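Local coordinates for protein alanine racemase, biosynthetic (Pseudomonas aeruginosa PAO1, PDB 6A2F) that is a two-subunit enzyme of the alanine racemase family, holding a pyridoxal phosphate cofactor in an alpha/beta barrel domain joined to a beta-rich C-terminal domain, at residues Ala12-Tyr17 with Thr47-Asp52; Ala260-Arg265 with Asp308-Pro313; Ala136-Trp141 with Leu179-Leu184; Met1-Ala6 with Gly237-Ser242. All coordinates share one frame; numbering follows the deposited sequence.

Interaction 1 of 4, residues Ala12-Tyr17 with Thr47-Asp52; sequences AIRHNY and TALHDD
A two-pronged salt bridge carries the polar side of this contact, in which the helix through Ala12-Tyr17 lies beside the end of helix 42-48 and the turn after it. Arg14 meets the carboxylate side-on, NE bonding to Asp52 OD2 and NH2 to Asp52 OD1, both at 2.7 Å. Both oxygens lie near the guanidinium plane, but the two flat groups are tilted by 40°, so the nitrogens approach from above the carboxylate. A bend at chi3 (79°) swings the guanidinium toward the acid, with Ala48 O over one face. A water donates to both Arg14 O and Asp52 OD2.

The apolar part centres on Leu49, whose methyls divide the work: CD1 touches Ile13 CG2 at 3.9 Å and CD2 touches Tyr17 CB at 3.8 Å. Leu49 and Tyr17 both pack on Ala31 of strand 28-32, so the contact ties helix 10-22 to the turn after helix 42-48 over that strand of the barrel domain. The Tyr17 ring passes obliquely by Asp52 O, while its OH bonds to Ala29 O and Asp54 N.

With two arginine nitrogens and a water at its oxygens, Asp52 is probably ionised, and the side-on grip limits its rotation.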
# COMPACT_ATOMS: atom_id res chain seq x y z
N ALA A 12 -12.82 -15.00 13.82
CA ALA A 12 -13.71 -14.63 12.72
C ALA A 12 -13.27 -15.31 11.41
O ALA A 12 -14.10 -15.74 10.61
CB ALA A 12 -13.77 -13.12 12.55
N ILE A 13 -11.95 -15.41 11.20
CA ILE A 13 -11.39 -16.10 10.04
C ILE A 13 -11.73 -17.59 10.09
O ILE A 13 -12.12 -18.18 9.08
CB ILE A 13 -9.87 -15.86 9.91
CG1 ILE A 13 -9.59 -14.39 9.58
CG2 ILE A 13 -9.25 -16.77 8.85
CD1 ILE A 13 -8.16 -13.95 9.78
N ARG A 14 -11.59 -18.20 11.27
CA ARG A 14 -12.00 -19.60 11.48
C ARG A 14 -13.48 -19.79 11.14
O ARG A 14 -13.84 -20.75 10.47
CB ARG A 14 -11.72 -20.05 12.92
CG ARG A 14 -10.24 -20.12 13.29
CD ARG A 14 -10.02 -20.79 14.64
NE ARG A 14 -10.10 -22.25 14.54
CZ ARG A 14 -9.95 -23.09 15.56
NH1 ARG A 14 -9.71 -22.64 16.79
NH2 ARG A 14 -10.04 -24.40 15.36
N HIS A 15 -14.32 -18.87 11.61
CA HIS A 15 -15.76 -18.87 11.32
C HIS A 15 -16.04 -18.79 9.82
O HIS A 15 -16.82 -19.59 9.29
CB HIS A 15 -16.45 -17.71 12.06
CG HIS A 15 -17.93 -17.63 11.81
ND1 HIS A 15 -18.46 -16.98 10.72
CD2 HIS A 15 -18.98 -18.12 12.50
CE1 HIS A 15 -19.78 -17.07 10.75
NE2 HIS A 15 -20.12 -17.76 11.82
N ASN A 16 -15.41 -17.83 9.14
CA ASN A 16 -15.64 -17.62 7.71
C ASN A 16 -15.15 -18.80 6.88
O ASN A 16 -15.76 -19.14 5.86
CB ASN A 16 -14.97 -16.33 7.24
CG ASN A 16 -15.53 -15.10 7.91
OD1 ASN A 16 -16.69 -15.07 8.36
ND2 ASN A 16 -14.72 -14.06 7.98
N TYR A 17 -14.06 -19.43 7.32
CA TYR A 17 -13.54 -20.63 6.67
C TYR A 17 -14.52 -21.81 6.76
O TYR A 17 -14.73 -22.51 5.77
CB TYR A 17 -12.17 -21.03 7.22
CG TYR A 17 -11.61 -22.24 6.52
CD1 TYR A 17 -11.07 -22.14 5.24
CD2 TYR A 17 -11.65 -23.50 7.12
CE1 TYR A 17 -10.57 -23.25 4.57
CE2 TYR A 17 -11.15 -24.61 6.47
CZ TYR A 17 -10.61 -24.48 5.19
OH TYR A 17 -10.11 -25.58 4.53
N THR A 47 -1.60 -20.19 11.62
CA THR A 47 -1.63 -20.77 12.97
C THR A 47 -3.07 -21.00 13.45
O THR A 47 -3.37 -22.04 14.03
CB THR A 47 -0.84 -19.89 13.97
OG1 THR A 47 0.52 -19.80 13.53
CG2 THR A 47 -0.88 -20.47 15.38
N ALA A 48 -3.95 -20.04 13.19
CA ALA A 48 -5.35 -20.17 13.54
C ALA A 48 -6.05 -21.26 12.72
O ALA A 48 -6.92 -21.96 13.23
CB ALA A 48 -6.06 -18.83 13.38
N LEU A 49 -5.66 -21.40 11.44
CA LEU A 49 -6.22 -22.41 10.53
C LEU A 49 -5.31 -23.64 10.37
O LEU A 49 -5.42 -24.39 9.39
CB LEU A 49 -6.53 -21.79 9.16
CG LEU A 49 -7.56 -20.66 9.05
CD1 LEU A 49 -7.47 -20.00 7.68
CD2 LEU A 49 -8.98 -21.13 9.34
N HIS A 50 -4.42 -23.84 11.34
CA HIS A 50 -3.42 -24.92 11.30
C HIS A 50 -4.06 -26.30 11.16
O HIS A 50 -3.59 -27.12 10.37
CB HIS A 50 -2.54 -24.86 12.56
CG HIS A 50 -1.40 -25.83 12.54
ND1 HIS A 50 -0.10 -25.44 12.31
CD2 HIS A 50 -1.37 -27.17 12.73
CE1 HIS A 50 0.69 -26.50 12.35
NE2 HIS A 50 -0.06 -27.56 12.60
N ASP A 51 -5.13 -26.54 11.91
CA ASP A 51 -5.83 -27.82 11.89
C ASP A 51 -7.15 -27.75 11.14
O ASP A 51 -7.59 -28.73 10.55
CB ASP A 51 -6.07 -28.32 13.32
CG ASP A 51 -4.79 -28.33 14.15
OD1 ASP A 51 -3.78 -28.91 13.69
OD2 ASP A 51 -4.80 -27.75 15.26
N ASP A 52 -7.79 -26.57 11.16
CA ASP A 52 -9.06 -26.35 10.47
C ASP A 52 -8.96 -26.55 8.96
O ASP A 52 -9.85 -27.15 8.36
CB ASP A 52 -9.60 -24.94 10.75
CG ASP A 52 -10.21 -24.79 12.13
OD1 ASP A 52 -10.09 -25.71 12.97
OD2 ASP A 52 -10.81 -23.72 12.38
O HOH W 1 -12.66 -23.16 10.61

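Interaction 2 of 4, residues Ala260-Arg265 with Asp308-Pro313; sequences AERPAR and DLSDLP
Ser310 OG sits at the centre of this contact, where an Asx turn and a type I beta turn (Leu309 to Leu312) follow an antiparallel strand pairing in the C-terminal domain. The hydroxyl oxygen accepts from Arg265 N at 3.1 Å in a nearly straight bond (170°). Beside it, Leu309 N donates to Arg265 O at 2.8 Å, in the carbonyl plane, so both backbone polar atoms of Arg265 are held by the turn. On the solvent side, Arg262 comes across with its chain extended from CG to NE, although CG takes the crowded place between the backbone N and the carbonyl carbon (chi1 63°). Its NH1 forms a salt bridge with Asp311 OD1 at 3.0 Å, while Ser310 CB lies over the guanidinium face. The aliphatic part of Arg265 runs along Leu309 O, and its NH2 pairs further out with Glu245.

Behind the first shell, Leu309 packs on Leu240 and Leu243 of strand 234-246, and Asp308 leans on Trp258. Asp308 in turn positions the serine: its OD1 takes Ser310 N from above the carboxylate plane at 3.1 Å, and receives the hydroxyl proton of Ser310 OG on its syn lone pair at 2.8 Å.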
# COMPACT_ATOMS: atom_id res chain seq x y z
N ALA A 260 -15.05 25.08 3.38
CA ALA A 260 -16.14 25.14 4.36
C ALA A 260 -17.27 26.07 3.92
O ALA A 260 -17.03 27.22 3.54
CB ALA A 260 -15.60 25.57 5.72
N GLU A 261 -18.49 25.56 3.98
CA GLU A 261 -19.68 26.30 3.56
C GLU A 261 -20.53 26.80 4.73
O GLU A 261 -21.37 27.69 4.56
CB GLU A 261 -20.52 25.46 2.60
CG GLU A 261 -19.88 25.28 1.23
CD GLU A 261 -20.64 24.30 0.36
OE1 GLU A 261 -20.76 24.56 -0.86
OE2 GLU A 261 -21.12 23.27 0.89
N ARG A 262 -20.32 26.20 5.89
CA ARG A 262 -20.90 26.66 7.15
C ARG A 262 -19.77 26.63 8.18
O ARG A 262 -18.77 25.94 7.95
CB ARG A 262 -22.07 25.76 7.56
CG ARG A 262 -21.70 24.30 7.84
CD ARG A 262 -22.89 23.38 7.67
NE ARG A 262 -22.55 21.99 7.97
CZ ARG A 262 -22.96 21.32 9.05
NH1 ARG A 262 -22.59 20.06 9.22
NH2 ARG A 262 -23.75 21.90 9.95
N PRO A 263 -19.90 27.37 9.31
CA PRO A 263 -18.82 27.26 10.31
C PRO A 263 -18.57 25.78 10.62
O PRO A 263 -19.51 25.05 10.96
CB PRO A 263 -19.39 27.99 11.52
CG PRO A 263 -20.36 28.97 10.95
CD PRO A 263 -20.97 28.27 9.76
N ALA A 264 -17.32 25.35 10.47
CA ALA A 264 -17.00 23.93 10.51
C ALA A 264 -16.09 23.52 11.66
O ALA A 264 -15.27 24.30 12.14
CB ALA A 264 -16.41 23.48 9.18
N ARG A 265 -16.28 22.28 12.10
CA ARG A 265 -15.47 21.65 13.12
C ARG A 265 -14.71 20.53 12.42
O ARG A 265 -15.31 19.62 11.84
CB ARG A 265 -16.40 21.10 14.21
CG ARG A 265 -15.77 20.90 15.57
CD ARG A 265 -16.84 20.55 16.61
NE ARG A 265 -16.24 20.14 17.88
CZ ARG A 265 -15.79 20.99 18.81
NH1 ARG A 265 -15.26 20.51 19.93
NH2 ARG A 265 -15.85 22.30 18.62
N ASP A 308 -14.95 15.68 8.88
CA ASP A 308 -15.91 16.72 9.23
C ASP A 308 -16.65 16.35 10.51
O ASP A 308 -17.46 15.42 10.53
CB ASP A 308 -16.89 16.96 8.08
CG ASP A 308 -17.75 18.20 8.29
OD1 ASP A 308 -17.71 18.78 9.39
OD2 ASP A 308 -18.47 18.59 7.34
N LEU A 309 -16.36 17.08 11.58
CA LEU A 309 -16.95 16.79 12.89
C LEU A 309 -18.03 17.79 13.31
O LEU A 309 -18.39 17.88 14.49
CB LEU A 309 -15.85 16.70 13.96
CG LEU A 309 -14.94 15.48 13.91
CD1 LEU A 309 -13.77 15.68 14.87
CD2 LEU A 309 -15.68 14.20 14.25
N SER A 310 -18.56 18.54 12.33
CA SER A 310 -19.55 19.59 12.58
C SER A 310 -20.85 19.11 13.23
O SER A 310 -21.45 19.84 14.01
CB SER A 310 -19.86 20.33 11.28
OG SER A 310 -18.70 20.96 10.76
N ASP A 311 -21.26 17.88 12.90
CA ASP A 311 -22.48 17.29 13.45
C ASP A 311 -22.20 16.33 14.60
O ASP A 311 -23.08 15.58 15.03
CB ASP A 311 -23.28 16.58 12.35
CG ASP A 311 -23.58 17.49 11.16
OD1 ASP A 311 -24.07 18.62 11.37
OD2 ASP A 311 -23.32 17.07 10.02
N LEU A 312 -20.96 16.35 15.09
CA LEU A 312 -20.60 15.59 16.29
C LEU A 312 -19.93 16.52 17.32
O LEU A 312 -18.71 16.45 17.51
CB LEU A 312 -19.71 14.40 15.94
CG LEU A 312 -20.27 13.36 14.96
CD1 LEU A 312 -19.17 12.41 14.50
CD2 LEU A 312 -21.43 12.57 15.55
N PRO A 313 -20.72 17.38 17.98
CA PRO A 313 -20.18 18.43 18.86
C PRO A 313 -19.41 17.89 20.06
O PRO A 313 -18.54 18.58 20.59
CB PRO A 313 -21.44 19.17 19.35
CG PRO A 313 -22.54 18.75 18.44
CD PRO A 313 -22.20 17.35 18.01

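Interaction 3 of 4, residues Ala136-Trp141 with Leu179-Leu184; sequences AALRAW and LGLLDL
Leu138 and Leu181 form the buried half of this contact, meeting obliquely through Leu138 CD2 and Leu181 CD1 at 4.1 Å. Both also pack on Leu124 and on Leu156 of strand 151-157, so the pair belongs to the hydrophobic layer between the strands and the helices. The second methyl of Leu181 turns outward: CD2 lies 3.2 Å from Arg139 NH1 and 3.9 Å from Arg139 CG, so this methyl packs against both the aliphatic stem and the NH1 end of Arg139.

In the alpha/beta barrel, helix 135-145 and helix 169-179 each follow a parallel strand, and the contact joins the first of them to the loop leaving the second. That loop makes two successive type I turns, Leu179 to Leu182 and Leu181 to Leu184, which leave Gly180 O and the Asp183 carboxylate within the span of one guanidinium.

The outer half is polar and open to solvent at Gly180 and Asp183. Arg139 bends at chi3 (94°) and divides its two terminal nitrogens between these partners. NH1 donates to Gly180 O at 3.2 Å from above the carbonyl plane, in a fairly straight bond. NH2 alone forms the salt bridge, 2.6 Å from Asp183 OD2, with a weak, bent hydrogen bond (141°) to Asp183 OD1. The guanidinium and carboxylate are nearly coplanar, 10° apart, and Leu184 CG stands more loosely at the margin, 4.3 Å from Arg139 NH2.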
# COMPACT_ATOMS: atom_id res chain seq x y z
N ALA A 136 -6.64 -27.14 -26.22
CA ALA A 136 -5.79 -28.06 -27.00
C ALA A 136 -4.43 -28.31 -26.34
O ALA A 136 -3.99 -29.46 -26.24
CB ALA A 136 -5.62 -27.56 -28.43
N ALA A 137 -3.78 -27.24 -25.89
CA ALA A 137 -2.48 -27.34 -25.24
C ALA A 137 -2.56 -28.11 -23.93
O ALA A 137 -1.66 -28.89 -23.60
CB ALA A 137 -1.88 -25.95 -25.03
N LEU A 138 -3.64 -27.91 -23.18
CA LEU A 138 -3.82 -28.61 -21.91
C LEU A 138 -3.98 -30.11 -22.12
O LEU A 138 -3.42 -30.91 -21.36
CB LEU A 138 -4.99 -28.04 -21.10
CG LEU A 138 -4.92 -28.33 -19.60
CD1 LEU A 138 -5.41 -27.14 -18.79
CD2 LEU A 138 -5.67 -29.60 -19.20
N ARG A 139 -4.73 -30.50 -23.15
CA ARG A 139 -4.88 -31.91 -23.49
C ARG A 139 -3.51 -32.51 -23.84
O ARG A 139 -3.16 -33.59 -23.36
CB ARG A 139 -5.88 -32.11 -24.64
CG ARG A 139 -7.20 -31.39 -24.42
CD ARG A 139 -8.25 -31.73 -25.47
NE ARG A 139 -9.10 -32.82 -25.01
CZ ARG A 139 -10.31 -32.68 -24.48
NH1 ARG A 139 -10.85 -31.48 -24.35
NH2 ARG A 139 -10.98 -33.75 -24.09
N ALA A 140 -2.73 -31.77 -24.63
CA ALA A 140 -1.38 -32.18 -24.99
C ALA A 140 -0.49 -32.40 -23.76
O ALA A 140 0.20 -33.41 -23.66
CB ALA A 140 -0.75 -31.17 -25.93
N TRP A 141 -0.53 -31.44 -22.83
CA TRP A 141 0.25 -31.54 -21.60
C TRP A 141 -0.25 -32.64 -20.67
O TRP A 141 0.54 -33.27 -19.97
CB TRP A 141 0.33 -30.19 -20.88
CG TRP A 141 1.39 -29.33 -21.48
CD1 TRP A 141 1.22 -28.39 -22.46
CD2 TRP A 141 2.79 -29.35 -21.18
NE1 TRP A 141 2.43 -27.82 -22.78
CE2 TRP A 141 3.41 -28.39 -22.01
CE3 TRP A 141 3.58 -30.09 -20.29
CZ2 TRP A 141 4.78 -28.15 -21.97
CZ3 TRP A 141 4.94 -29.85 -20.25
CH2 TRP A 141 5.53 -28.88 -21.09
N LEU A 179 -15.62 -27.72 -18.01
CA LEU A 179 -16.35 -28.99 -18.09
C LEU A 179 -16.00 -29.81 -19.34
O LEU A 179 -16.06 -31.04 -19.32
CB LEU A 179 -17.86 -28.76 -18.04
CG LEU A 179 -18.49 -28.28 -16.72
CD1 LEU A 179 -19.88 -27.72 -16.98
CD2 LEU A 179 -18.53 -29.38 -15.67
N GLY A 180 -15.63 -29.12 -20.42
CA GLY A 180 -15.24 -29.77 -21.67
C GLY A 180 -13.94 -30.54 -21.59
O GLY A 180 -13.52 -31.16 -22.57
N LEU A 181 -13.29 -30.51 -20.43
CA LEU A 181 -12.04 -31.25 -20.23
C LEU A 181 -12.20 -32.42 -19.27
O LEU A 181 -11.25 -33.18 -19.06
CB LEU A 181 -10.93 -30.31 -19.74
CG LEU A 181 -10.39 -29.23 -20.68
CD1 LEU A 181 -9.50 -28.28 -19.90
CD2 LEU A 181 -9.64 -29.83 -21.86
N LEU A 182 -13.39 -32.58 -18.70
CA LEU A 182 -13.61 -33.57 -17.64
C LEU A 182 -13.77 -35.01 -18.14
O LEU A 182 -14.07 -35.92 -17.37
CB LEU A 182 -14.76 -33.14 -16.72
CG LEU A 182 -14.60 -31.79 -15.97
CD1 LEU A 182 -15.61 -31.68 -14.83
CD2 LEU A 182 -13.19 -31.56 -15.45
N ASP A 183 -13.53 -35.21 -19.44
CA ASP A 183 -13.35 -36.55 -20.00
C ASP A 183 -11.95 -37.08 -19.68
O ASP A 183 -11.72 -38.30 -19.71
CB ASP A 183 -13.58 -36.54 -21.51
CG ASP A 183 -12.70 -35.53 -22.22
OD1 ASP A 183 -13.00 -34.32 -22.16
OD2 ASP A 183 -11.70 -35.95 -22.85
N LEU A 184 -11.02 -36.17 -19.38
CA LEU A 184 -9.65 -36.51 -19.02
C LEU A 184 -9.52 -36.94 -17.56
O LEU A 184 -10.25 -36.44 -16.70
CB LEU A 184 -8.70 -35.34 -19.28
CG LEU A 184 -8.57 -34.76 -20.69
CD1 LEU A 184 -7.84 -33.42 -20.64
CD2 LEU A 184 -7.88 -35.73 -21.64

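Interaction 4 of 4, residues Met1-Ala6 with Gly237-Ser242; sequences MRPLVA and GAQLIS
Gly237 O is gripped from the N-terminal strand by one hydrogen bond and one weaker CA-H...O contact: Val5 N donates to it at 3.0 Å, nearly along the C=O axis, and Leu4 CA approaches it at 3.4 Å. The return bond, Gly237 N to Val5 O, is also 3.0 Å and almost straight (173°). Together they make Val5 and Gly237 an antiparallel hydrogen-bonded pair, and the short strand segments run at 162° to each other.

Side chains extend the contact along the strands. Leu4, with CG anti to the backbone N (chi1 -178°), brings CD1 to within 3.7 Å of Ala238 CB. Pro3 lies across the amide end of Gln239 at about a right angle, its CB 3.7 Å from Gln239 CD, and its CG reaches Ile241 CG2 more loosely. Pro3 is also the centre of an inverse gamma turn, closed by Leu4 N to Arg2 O at 2.8 Å, which turns the chain just ahead of the strand. Its carbonyl is bonded by Ser270 OG and touched by the CA-H of Ala238.

Beyond this turn Arg2 pairs with Asp275, while Met1 N bonds to Glu84 and Glu87 of the second subunit. In the mixed sheet of the C-terminal domain, the first strand, 4-8, lies between strand 234-246, antiparallel to it, and strand 354-356, parallel to it.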
# COMPACT_ATOMS: atom_id res chain seq x y z
N MET A 1 3.03 5.51 21.86
CA MET A 1 3.05 5.06 20.44
C MET A 1 2.06 5.84 19.58
O MET A 1 1.12 6.46 20.10
CB MET A 1 2.79 3.55 20.32
CG MET A 1 1.46 3.05 20.88
SD MET A 1 0.97 1.46 20.17
CE MET A 1 -0.10 0.84 21.47
N ARG A 2 2.28 5.82 18.27
CA ARG A 2 1.34 6.38 17.31
C ARG A 2 -0.01 5.64 17.44
O ARG A 2 -0.04 4.41 17.40
CB ARG A 2 1.90 6.28 15.89
CG ARG A 2 1.15 7.08 14.84
CD ARG A 2 1.91 7.15 13.53
NE ARG A 2 1.11 7.73 12.45
CZ ARG A 2 0.59 7.03 11.43
NH1 ARG A 2 0.78 5.72 11.34
NH2 ARG A 2 -0.13 7.65 10.51
N PRO A 3 -1.12 6.38 17.61
CA PRO A 3 -2.41 5.72 17.81
C PRO A 3 -2.99 5.19 16.51
O PRO A 3 -3.92 5.77 15.94
CB PRO A 3 -3.29 6.83 18.40
CG PRO A 3 -2.52 8.11 18.28
CD PRO A 3 -1.25 7.84 17.52
N LEU A 4 -2.41 4.09 16.03
CA LEU A 4 -2.92 3.37 14.87
C LEU A 4 -2.61 1.88 14.99
O LEU A 4 -1.44 1.48 15.05
CB LEU A 4 -2.36 3.92 13.56
CG LEU A 4 -2.88 3.24 12.29
CD1 LEU A 4 -4.34 3.58 12.04
CD2 LEU A 4 -2.04 3.66 11.10
N VAL A 5 -3.67 1.08 15.04
CA VAL A 5 -3.56 -0.36 15.24
C VAL A 5 -4.55 -1.11 14.35
O VAL A 5 -5.72 -0.75 14.26
CB VAL A 5 -3.76 -0.75 16.73
CG1 VAL A 5 -3.78 -2.25 16.91
CG2 VAL A 5 -2.68 -0.14 17.61
N ALA A 6 -4.05 -2.15 13.69
CA ALA A 6 -4.90 -3.09 12.96
C ALA A 6 -5.17 -4.31 13.85
O ALA A 6 -4.30 -5.15 14.05
CB ALA A 6 -4.26 -3.49 11.65
N GLY A 237 -8.10 0.85 13.55
CA GLY A 237 -8.48 1.91 14.48
C GLY A 237 -7.41 2.97 14.65
O GLY A 237 -6.22 2.65 14.77
N ALA A 238 -7.83 4.23 14.65
CA ALA A 238 -6.94 5.35 14.93
C ALA A 238 -7.56 6.29 15.96
O ALA A 238 -8.48 5.91 16.68
CB ALA A 238 -6.60 6.09 13.64
N GLN A 239 -7.04 7.52 16.03
CA GLN A 239 -7.53 8.51 16.98
C GLN A 239 -7.55 9.91 16.40
O GLN A 239 -6.79 10.23 15.48
CB GLN A 239 -6.65 8.52 18.24
CG GLN A 239 -7.19 7.69 19.39
CD GLN A 239 -6.19 7.55 20.51
OE1 GLN A 239 -5.55 8.53 20.92
NE2 GLN A 239 -6.04 6.33 21.02
N LEU A 240 -8.42 10.75 16.96
CA LEU A 240 -8.37 12.18 16.72
C LEU A 240 -7.16 12.74 17.46
O LEU A 240 -7.04 12.56 18.67
CB LEU A 240 -9.65 12.86 17.22
CG LEU A 240 -10.97 12.59 16.50
CD1 LEU A 240 -12.07 13.36 17.21
CD2 LEU A 240 -10.91 12.96 15.02
N ILE A 241 -6.27 13.40 16.71
CA ILE A 241 -5.04 13.97 17.26
C ILE A 241 -5.07 15.50 17.22
O ILE A 241 -4.18 16.17 17.76
CB ILE A 241 -3.78 13.43 16.54
CG1 ILE A 241 -3.79 13.81 15.05
CG2 ILE A 241 -3.67 11.92 16.73
CD1 ILE A 241 -2.50 13.51 14.31
N SER A 242 -6.10 16.03 16.56
CA SER A 242 -6.32 17.47 16.48
C SER A 242 -7.78 17.79 16.19
O SER A 242 -8.49 17.00 15.56
CB SER A 242 -5.42 18.09 15.41
OG SER A 242 -5.55 19.50 15.41

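In the fold
Interactions 1 and 3, centres about 34 Å apart, belong to the barrel domain and share one plan: buried apolar side chains, a leucine among them, pack toward the strands while a helix arginine pairs with an aspartate in the turn after the following helix. Interactions 2 and 4 serve one mixed sheet and touch where Leu309 CD1 lies 3.7 Å from Leu240 CD1. Backbone pairing dominates interaction 4, whereas interaction 2 mixes one backbone bond with a serine bond and an ion pair. All four are partly buried, the ion pairs of interactions 1, 2 and 3 lying on more exposed residues. Interaction 4 alone borders the second subunit. Centres of interactions 2 and 3 lie about 63 Å apart.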